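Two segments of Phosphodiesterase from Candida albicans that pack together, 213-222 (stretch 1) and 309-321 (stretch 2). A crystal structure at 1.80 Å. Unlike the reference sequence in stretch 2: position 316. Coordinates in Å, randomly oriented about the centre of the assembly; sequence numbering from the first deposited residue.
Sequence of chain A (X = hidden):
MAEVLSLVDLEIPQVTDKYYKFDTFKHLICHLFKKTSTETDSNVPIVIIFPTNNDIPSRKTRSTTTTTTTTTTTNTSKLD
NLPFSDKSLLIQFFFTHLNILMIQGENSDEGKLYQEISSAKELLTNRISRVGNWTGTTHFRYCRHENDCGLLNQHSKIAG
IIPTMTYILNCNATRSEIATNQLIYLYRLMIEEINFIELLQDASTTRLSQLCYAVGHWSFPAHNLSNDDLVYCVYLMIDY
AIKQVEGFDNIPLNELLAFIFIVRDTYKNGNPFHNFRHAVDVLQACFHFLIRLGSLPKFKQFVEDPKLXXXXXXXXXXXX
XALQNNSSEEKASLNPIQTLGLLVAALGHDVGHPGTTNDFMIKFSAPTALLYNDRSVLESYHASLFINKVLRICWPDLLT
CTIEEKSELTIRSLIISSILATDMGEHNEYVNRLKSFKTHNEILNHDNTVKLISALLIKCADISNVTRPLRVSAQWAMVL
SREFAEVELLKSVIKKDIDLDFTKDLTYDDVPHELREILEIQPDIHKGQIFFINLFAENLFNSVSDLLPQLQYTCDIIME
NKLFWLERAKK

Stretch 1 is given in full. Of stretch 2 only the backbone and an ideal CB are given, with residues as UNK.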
# COMPACT_ATOMS: atom_id res chain seq x y z
N TYR A 213 -16.22 10.53 -8.40
CA TYR A 213 -17.40 10.27 -7.56
C TYR A 213 -17.22 9.10 -6.59
O TYR A 213 -17.73 9.16 -5.48
CB TYR A 213 -18.67 10.06 -8.40
CG TYR A 213 -19.20 11.36 -8.94
CD1 TYR A 213 -18.84 11.80 -10.22
CD2 TYR A 213 -20.03 12.16 -8.18
CE1 TYR A 213 -19.30 13.01 -10.71
CE2 TYR A 213 -20.50 13.37 -8.66
CZ TYR A 213 -20.14 13.79 -9.92
OH TYR A 213 -20.61 14.99 -10.40
N ALA A 214 -16.50 8.06 -7.01
CA ALA A 214 -16.12 6.98 -6.06
C ALA A 214 -15.33 7.55 -4.88
O ALA A 214 -15.67 7.31 -3.71
CB ALA A 214 -15.34 5.88 -6.78
N VAL A 215 -14.29 8.33 -5.17
CA VAL A 215 -13.52 9.00 -4.12
C VAL A 215 -14.45 9.87 -3.24
O VAL A 215 -14.22 10.02 -2.04
CB VAL A 215 -12.39 9.85 -4.74
CG1 VAL A 215 -11.78 10.80 -3.73
CG2 VAL A 215 -11.30 8.93 -5.30
N GLY A 216 -15.50 10.41 -3.85
CA GLY A 216 -16.50 11.19 -3.15
C GLY A 216 -17.40 10.46 -2.17
O GLY A 216 -17.95 11.11 -1.30
N HIS A 217 -17.57 9.15 -2.30
CA HIS A 217 -18.43 8.38 -1.39
C HIS A 217 -17.71 7.90 -0.13
O HIS A 217 -16.59 7.38 -0.21
CB HIS A 217 -18.96 7.13 -2.09
CG HIS A 217 -20.07 7.40 -3.06
ND1 HIS A 217 -19.83 7.87 -4.34
CD2 HIS A 217 -21.41 7.26 -2.95
CE1 HIS A 217 -20.98 8.00 -4.97
NE2 HIS A 217 -21.95 7.63 -4.16
N TRP A 218 -18.36 8.02 1.03
CA TRP A 218 -17.86 7.35 2.24
C TRP A 218 -17.97 5.83 2.08
O TRP A 218 -17.16 5.08 2.63
CB TRP A 218 -18.60 7.79 3.51
CG TRP A 218 -18.11 7.06 4.72
CD1 TRP A 218 -18.78 6.11 5.43
CD2 TRP A 218 -16.80 7.14 5.29
NE1 TRP A 218 -17.98 5.63 6.44
CE2 TRP A 218 -16.76 6.25 6.38
CE3 TRP A 218 -15.67 7.92 5.02
CZ2 TRP A 218 -15.63 6.10 7.18
CZ3 TRP A 218 -14.55 7.77 5.82
CH2 TRP A 218 -14.54 6.87 6.89
N SER A 219 -18.96 5.38 1.32
CA SER A 219 -19.05 3.97 0.95
C SER A 219 -18.10 3.70 -0.23
O SER A 219 -18.53 3.37 -1.33
CB SER A 219 -20.50 3.60 0.59
OG SER A 219 -20.67 2.19 0.57
N PHE A 220 -16.81 3.84 0.03
CA PHE A 220 -15.79 3.75 -1.01
C PHE A 220 -15.75 2.33 -1.56
O PHE A 220 -15.42 1.40 -0.81
CB PHE A 220 -14.44 4.14 -0.42
CG PHE A 220 -13.31 4.20 -1.41
CD1 PHE A 220 -13.39 5.00 -2.54
CD2 PHE A 220 -12.13 3.48 -1.20
CE1 PHE A 220 -12.34 5.05 -3.45
CE2 PHE A 220 -11.08 3.53 -2.10
CZ PHE A 220 -11.18 4.33 -3.23
N PRO A 221 -16.10 2.15 -2.86
CA PRO A 221 -16.30 0.82 -3.39
C PRO A 221 -14.97 0.16 -3.79
O PRO A 221 -14.82 -0.30 -4.93
CB PRO A 221 -17.17 1.07 -4.62
CG PRO A 221 -16.68 2.38 -5.12
CD PRO A 221 -16.35 3.18 -3.88
N ALA A 222 -14.04 0.09 -2.84
CA ALA A 222 -12.67 -0.36 -3.12
C ALA A 222 -12.62 -1.67 -3.88
O ALA A 222 -11.78 -1.84 -4.75
CB ALA A 222 -11.89 -0.48 -1.82
N UNK A 309 -25.05 4.20 0.20
CA UNK A 309 -24.26 3.20 -0.51
C UNK A 309 -23.69 3.83 -1.79
O UNK A 309 -24.09 4.94 -2.15
CB UNK A 309 -25.11 1.97 -0.84
N UNK A 310 -22.78 3.13 -2.45
CA UNK A 310 -22.17 3.63 -3.69
C UNK A 310 -23.12 3.57 -4.89
O UNK A 310 -23.69 2.52 -5.19
CB UNK A 310 -20.91 2.83 -4.00
N UNK A 311 -23.27 4.71 -5.55
CA UNK A 311 -23.92 4.78 -6.85
C UNK A 311 -22.89 5.26 -7.89
O UNK A 311 -22.18 6.23 -7.65
CB UNK A 311 -25.13 5.71 -6.80
N UNK A 312 -22.83 4.56 -9.02
CA UNK A 312 -21.90 4.86 -10.10
C UNK A 312 -22.35 6.09 -10.88
O UNK A 312 -23.18 6.00 -11.79
CB UNK A 312 -21.77 3.66 -11.04
N UNK A 313 -21.75 7.23 -10.53
CA UNK A 313 -22.11 8.53 -11.09
C UNK A 313 -20.96 9.07 -11.92
O UNK A 313 -19.80 8.81 -11.61
CB UNK A 313 -22.48 9.52 -9.98
N UNK A 314 -21.28 9.81 -12.97
CA UNK A 314 -20.26 10.59 -13.68
C UNK A 314 -20.81 11.83 -14.36
O UNK A 314 -22.02 11.97 -14.53
CB UNK A 314 -19.57 9.71 -14.73
N UNK A 315 -19.89 12.73 -14.71
CA UNK A 315 -20.19 13.97 -15.42
C UNK A 315 -18.99 14.32 -16.32
O UNK A 315 -18.27 13.41 -16.73
CB UNK A 315 -20.49 15.10 -14.44
N UNK A 316 -18.78 15.60 -16.64
CA UNK A 316 -17.71 15.98 -17.58
C UNK A 316 -16.34 16.21 -16.94
O UNK A 316 -15.36 16.40 -17.66
CB UNK A 316 -18.12 17.25 -18.32
N UNK A 317 -16.25 16.20 -15.62
CA UNK A 317 -15.00 16.52 -14.93
C UNK A 317 -14.16 15.26 -14.71
O UNK A 317 -14.72 14.21 -14.40
CB UNK A 317 -15.29 17.20 -13.59
N UNK A 318 -12.85 15.36 -14.90
CA UNK A 318 -11.93 14.22 -14.66
C UNK A 318 -11.06 14.40 -13.41
O UNK A 318 -10.30 13.49 -13.07
CB UNK A 318 -11.02 14.02 -15.88
N UNK A 319 -11.16 15.55 -12.75
CA UNK A 319 -10.48 15.78 -11.48
C UNK A 319 -11.45 16.38 -10.46
O UNK A 319 -12.52 16.86 -10.82
CB UNK A 319 -9.27 16.70 -11.68
N UNK A 320 -11.05 16.35 -9.19
CA UNK A 320 -11.90 16.88 -8.11
C UNK A 320 -11.98 18.40 -8.24
O UNK A 320 -10.95 19.07 -8.38
CB UNK A 320 -11.36 16.48 -6.74
N UNK A 321 -13.20 18.93 -8.24
CA UNK A 321 -13.42 20.36 -8.41
C UNK A 321 -13.82 20.97 -7.07
O UNK A 321 -14.92 20.75 -6.60
CB UNK A 321 -14.49 20.63 -9.47

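Position 309 points its CA-to-CB bond away from stretch 1, yet the ideal CB lies 4.7 Å from Ser219 OG. A polar side chain that curls back could meet that hydroxyl. Asp or Asn would suit; Glu or Gln are possible longer choices. It is Asp309. Its chi1 is t, and Ser219 OG donates a hydrogen bond to Asp309 OD1 at 3.2 Å. OD1 also accepts from the backbone N of position 310.

At position 310 the bond points sideways. The ideal CB is 3.6 Å from Ser219 O, 4.2 Å from Pro221 CB and 4.6 Å from His217 CD2. Stretch 1 offers a proline ring, an imidazole and the small Ala214, so a large flat or apolar side chain fits: Tyr, Phe, Leu or Met. It is Tyr310. Pro221 CG sits over one ring face, 3.6 Å from the centroid of the Tyr310 ring. The edge of Tyr310 meets the face of His217, with planes at 77°. Tyr310 CE1 reaches Ala214 CB at 4.0 Å.

Position 311 points sideways, its ideal CB 4.6 Å from His217 NE2. Little else is near, so many polar or small residues would do. It is Thr311.

Position 312 points away into space free of stretch 1. Almost any residue is possible; it is Glu312.

Position 313 points toward stretch 1, its ideal CB 3.9 Å from Tyr213 CG. An aromatic face invites a compact apolar group: Val, Ile or Leu; phi of -113° argues against Pro. It is Val313. Val313 CG1 lies 3.5 Å from the centroid of the Tyr213 ring, almost on the ring normal, a CH-pi contact.

Position 314 points away, so the choice is wide. It is His314, whose CA is 3.9 Å from Tyr213 CD1.

Position 315 points sideways, with its ideal CB 4.0 Å from Tyr213 OH. A short acceptor suits this hydroxyl: Asp, Asn or perhaps Ser. It is Asp315, with chi1 p. Tyr213 OH donates to Asp315 OD2 at 2.5 Å, a short bond near the plane of the ring. OD1 accepts from the backbone N of position 317.

Positions 316, 318, 319 and 321 are out of reach; 317 points toward stretch 1 but makes no contact. Stretch 1 sets little limit here. They are Lys316 (Thr in the reference), His317, Thr318, Val319 and Ile321.

Position 320 points sideways, its ideal CB beyond 5.5 Å. A longer apolar side chain could reach Val215: Leu, Ile or Met. It is Leu320, whose CD1 is 4.3 Å from Val215 CG1.

Stretch 2 309-321: DYTEVHDKHTVLI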
# COMPACT_ATOMS: atom_id res chain seq x y z
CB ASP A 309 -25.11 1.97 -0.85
CG ASP A 309 -24.29 0.70 -0.98
OD1 ASP A 309 -23.03 0.76 -0.95
OD2 ASP A 309 -24.89 -0.38 -1.12
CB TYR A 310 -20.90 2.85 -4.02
CG TYR A 310 -20.29 3.22 -5.35
CD1 TYR A 310 -19.79 4.50 -5.58
CD2 TYR A 310 -20.20 2.29 -6.38
CE1 TYR A 310 -19.22 4.85 -6.79
CE2 TYR A 310 -19.63 2.62 -7.60
CZ TYR A 310 -19.15 3.90 -7.79
OH TYR A 310 -18.59 4.22 -9.01
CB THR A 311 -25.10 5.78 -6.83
OG1 THR A 311 -25.97 5.48 -5.73
CG2 THR A 311 -25.86 5.70 -8.13
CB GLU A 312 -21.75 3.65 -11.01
CG GLU A 312 -20.77 3.83 -12.16
CD GLU A 312 -20.46 2.53 -12.88
OE1 GLU A 312 -19.60 1.77 -12.40
OE2 GLU A 312 -21.09 2.25 -13.93
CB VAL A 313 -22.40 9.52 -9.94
CG1 VAL A 313 -22.61 10.94 -10.46
CG2 VAL A 313 -23.58 9.03 -9.14
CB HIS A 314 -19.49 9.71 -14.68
CG HIS A 314 -20.19 9.47 -15.98
ND1 HIS A 314 -20.95 8.35 -16.21
CD2 HIS A 314 -20.20 10.18 -17.13
CE1 HIS A 314 -21.41 8.38 -17.44
NE2 HIS A 314 -20.97 9.48 -18.02
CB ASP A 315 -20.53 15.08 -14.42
CG ASP A 315 -19.39 15.39 -13.47
OD1 ASP A 315 -18.24 14.95 -13.72
OD2 ASP A 315 -19.64 16.08 -12.46
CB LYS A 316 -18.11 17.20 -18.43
CG LYS A 316 -18.27 18.52 -17.69
CD LYS A 316 -18.18 19.70 -18.66
CE LYS A 316 -18.85 20.96 -18.12
NZ LYS A 316 -18.27 21.42 -16.83
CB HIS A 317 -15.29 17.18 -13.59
CG HIS A 317 -16.14 18.40 -13.70
ND1 HIS A 317 -15.69 19.58 -14.24
CD2 HIS A 317 -17.43 18.63 -13.33
CE1 HIS A 317 -16.65 20.48 -14.20
NE2 HIS A 317 -17.72 19.93 -13.66
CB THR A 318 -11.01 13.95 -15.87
OG1 THR A 318 -10.27 15.14 -16.19
CG2 THR A 318 -11.82 13.51 -17.07
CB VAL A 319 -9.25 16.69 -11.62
CG1 VAL A 319 -8.23 16.08 -12.57
CG2 VAL A 319 -9.63 18.10 -12.07
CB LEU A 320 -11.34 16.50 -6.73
CG LEU A 320 -11.10 15.02 -6.47
CD1 LEU A 320 -10.75 14.78 -5.00
CD2 LEU A 320 -12.28 14.15 -6.89
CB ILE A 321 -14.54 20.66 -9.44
CG1 ILE A 321 -14.29 19.93 -10.77
CG2 ILE A 321 -14.67 22.16 -9.66
CD1 ILE A 321 -13.00 20.31 -11.47
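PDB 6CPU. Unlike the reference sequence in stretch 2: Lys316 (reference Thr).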